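Local coordinates for PbSGBP-B lipoprotein (Prevotella bryantii B14, PDB 6D2Y) that probably binds polysaccharide as a surface lipoprotein of a polysaccharide utilization locus, and carries a magnesium ion in its C-terminal domain, at residues A[367-373]-A[401-406]. Residues are numbered along the deposited sequence.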
loop_
_atom_site.group_PDB
_atom_site.type_symbol
_atom_site.label_atom_id
_atom_site.label_comp_id
_atom_site.label_asym_id
_atom_site.label_seq_id
_atom_site.Cartn_x
_atom_site.Cartn_y
_atom_site.Cartn_z
ATOM N N ASN A 367 -17.580 17.592 -15.086
ATOM C CA ASN A 367 -17.202 16.921 -16.325
ATOM C C ASN A 367 -16.712 15.496 -16.091
ATOM O O ASN A 367 -16.064 14.920 -16.968
ATOM C CB ASN A 367 -16.136 17.729 -17.071
ATOM C CG ASN A 367 -14.816 17.790 -16.323
ATOM O OD1 ASN A 367 -14.765 17.587 -15.109
ATOM N ND2 ASN A 367 -13.740 18.069 -17.047
ATOM N N GLY A 368 -17.004 14.915 -14.928
ATOM C CA GLY A 368 -16.624 13.540 -14.663
ATOM C C GLY A 368 -15.143 13.302 -14.472
ATOM O O GLY A 368 -14.686 12.164 -14.617
ATOM N N TRP A 369 -14.377 14.338 -14.132
ATOM C CA TRP A 369 -12.929 14.212 -14.024
ATOM C C TRP A 369 -12.540 13.508 -12.728
ATOM O O TRP A 369 -12.994 13.882 -11.643
ATOM C CB TRP A 369 -12.261 15.583 -14.096
ATOM C CG TRP A 369 -10.769 15.498 -14.064
ATOM C CD1 TRP A 369 -9.937 15.983 -13.097
ATOM C CD2 TRP A 369 -9.928 14.872 -15.039
ATOM N NE1 TRP A 369 -8.629 15.705 -13.415
ATOM C CE2 TRP A 369 -8.597 15.023 -14.602
ATOM C CE3 TRP A 369 -10.171 14.202 -16.243
ATOM C CZ2 TRP A 369 -7.515 14.529 -15.326
ATOM C CZ3 TRP A 369 -9.095 13.712 -16.958
ATOM C CH2 TRP A 369 -7.785 13.878 -16.498
ATOM N N GLY A 370 -11.672 12.506 -12.846
ATOM C CA GLY A 370 -11.338 11.672 -11.705
ATOM C C GLY A 370 -10.271 12.291 -10.816
ATOM O O GLY A 370 -9.283 12.853 -11.286
ATOM N N ARG A 371 -10.487 12.175 -9.509
ATOM C CA ARG A 371 -9.495 12.581 -8.525
ATOM C C ARG A 371 -9.637 11.690 -7.302
ATOM O O ARG A 371 -10.711 11.145 -7.034
ATOM C CB ARG A 371 -9.640 14.062 -8.145
ATOM C CG ARG A 371 -10.573 14.345 -6.977
ATOM C CD ARG A 371 -12.037 14.192 -7.365
ATOM N NE ARG A 371 -12.355 14.861 -8.625
ATOM C CZ ARG A 371 -12.654 16.152 -8.731
ATOM N NH1 ARG A 371 -12.674 16.923 -7.653
ATOM N NH2 ARG A 371 -12.931 16.674 -9.920
ATOM N N ALA A 372 -8.536 11.531 -6.575
ATOM C CA ALA A 372 -8.545 10.730 -5.361
ATOM C C ALA A 372 -9.056 11.557 -4.190
ATOM O O ALA A 372 -8.755 12.748 -4.073
ATOM C CB ALA A 372 -7.147 10.199 -5.054
ATOM N N ILE A 373 -9.842 10.920 -3.328
ATOM C CA ILE A 373 -10.404 11.564 -2.147
ATOM C C ILE A 373 -10.017 10.729 -0.932
ATOM O O ILE A 373 -10.534 9.621 -0.738
ATOM C CB ILE A 373 -11.926 11.736 -2.249
ATOM C CG1 ILE A 373 -12.310 12.235 -3.645
ATOM C CG2 ILE A 373 -12.416 12.699 -1.187
ATOM C CD1 ILE A 373 -13.719 12.794 -3.742
ATOM N N ASP A 401 -7.048 4.723 -8.081
ATOM C CA ASP A 401 -8.109 5.170 -7.188
ATOM C C ASP A 401 -8.473 6.637 -7.390
ATOM O O ASP A 401 -9.262 7.180 -6.610
ATOM C CB ASP A 401 -7.715 4.930 -5.728
ATOM C CG ASP A 401 -8.104 3.548 -5.242
ATOM O OD1 ASP A 401 -9.099 2.997 -5.757
ATOM O OD2 ASP A 401 -7.425 3.018 -4.340
ATOM N N PHE A 402 -7.918 7.286 -8.411
ATOM C CA PHE A 402 -8.326 8.638 -8.769
ATOM C C PHE A 402 -9.561 8.578 -9.659
ATOM O O PHE A 402 -9.562 9.131 -10.761
ATOM C CB PHE A 402 -7.193 9.377 -9.486
ATOM C CG PHE A 402 -6.090 9.846 -8.577
ATOM C CD1 PHE A 402 -5.314 8.937 -7.874
ATOM C CD2 PHE A 402 -5.816 11.196 -8.441
ATOM C CE1 PHE A 402 -4.296 9.367 -7.043
ATOM C CE2 PHE A 402 -4.798 11.631 -7.614
ATOM C CZ PHE A 402 -4.037 10.715 -6.913
ATOM N N ASN A 403 -10.613 7.901 -9.195
ATOM C CA ASN A 403 -11.796 7.633 -10.005
ATOM C C ASN A 403 -13.065 8.173 -9.354
ATOM O O ASN A 403 -14.155 7.638 -9.566
ATOM C CB ASN A 403 -11.934 6.136 -10.276
ATOM C CG ASN A 403 -11.871 5.301 -9.011
ATOM O OD1 ASN A 403 -12.794 5.311 -8.203
ATOM N ND2 ASN A 403 -10.773 4.577 -8.831
ATOM N N LEU A 404 -12.939 9.226 -8.555
ATOM C CA LEU A 404 -14.085 9.910 -7.977
ATOM C C LEU A 404 -14.133 11.337 -8.504
ATOM O O LEU A 404 -13.193 11.823 -9.135
ATOM C CB LEU A 404 -14.029 9.897 -6.444
ATOM C CG LEU A 404 -14.430 8.597 -5.738
ATOM C CD1 LEU A 404 -13.319 7.560 -5.802
ATOM C CD2 LEU A 404 -14.829 8.859 -4.295
ATOM N N GLU A 405 -15.245 12.012 -8.244
ATOM C CA GLU A 405 -15.445 13.381 -8.686
ATOM C C GLU A 405 -15.828 14.241 -7.484
ATOM O O GLU A 405 -16.197 13.728 -6.423
ATOM C CB GLU A 405 -16.501 13.439 -9.816
ATOM C CG GLU A 405 -17.093 14.798 -10.121
ATOM C CD GLU A 405 -16.428 15.454 -11.319
ATOM O OE1 GLU A 405 -15.619 14.784 -11.984
ATOM O OE2 GLU A 405 -16.700 16.638 -11.600
ATOM N N PHE A 406 -15.853 15.526 -7.671
ATOM C CA PHE A 406 -15.944 16.473 -6.622
ATOM C C PHE A 406 -17.052 16.233 -5.677
ATOM O O PHE A 406 -16.994 16.651 -4.563
ATOM C CB PHE A 406 -16.134 17.796 -7.313
ATOM C CG PHE A 406 -16.146 18.965 -6.438
ATOM C CD1 PHE A 406 -15.027 19.375 -5.807
ATOM C CD2 PHE A 406 -17.249 19.703 -6.321
ATOM C CE1 PHE A 406 -15.045 20.488 -5.041
ATOM C CE2 PHE A 406 -17.281 20.806 -5.554
ATOM C CZ PHE A 406 -16.176 21.202 -4.908
HETATM O O HOH W 1 -10.066 7.733 -3.637
#
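In the beta-sandwich of the putative glycan-binding domain, the loop 401-406 pairs with segment 367-373, which runs into the edge strand of a four-stranded antiparallel sheet, through a single antiparallel bridge. At the start of 367-373, the backbone turns past the Glu405 carboxylate: Glu405 OE1 is crowded to 2.5 Å from Trp369 N, too poorly angled for a hydrogen bond, while Glu405 OE2 is hydrogen-bonded to Tyr433 OH. Trp369 directs its indole away from the loop, NE1 hydrogen-bonding to Phe334 O, and Trp369 O accepts hydrogen bonds from Arg371 NE (3.2 Å) and NH2 (3.3 Å). Gly370 permits close approach: its CA is 3.2 Å from both Phe402 O and Leu404 O in CA-H...O contacts, and a beta carbon here would collide with Phe402 O. Arg371 makes the bridge itself, a hydrogen-bonded pair with Leu404: Arg371 N donates to Leu404 O at 2.8 Å (N-H...O angle 151°), whereas the return bond from Leu404 N to Arg371 O is weak at 3.3 Å. One face of the Arg371 guanidinium lies over Glu405 CA and Phe406 N; the long salt bridge, Arg371 NH2 to Glu405 OE1 at 3.9 Å, is purely electrostatic because the oxygen lies well out of the guanidinium plane. Ala372 places CB 3.4 Å from the Phe402 ring centroid, 5° off the normal, a CH-pi contact beside Ile397. Finally, Ile373 packs CD1 4.0 Å from Leu404 CB, and water 1 accepts a hydrogen bond from Ile373 N (3.2 Å) and donates one to Asp401 O (3.1 Å).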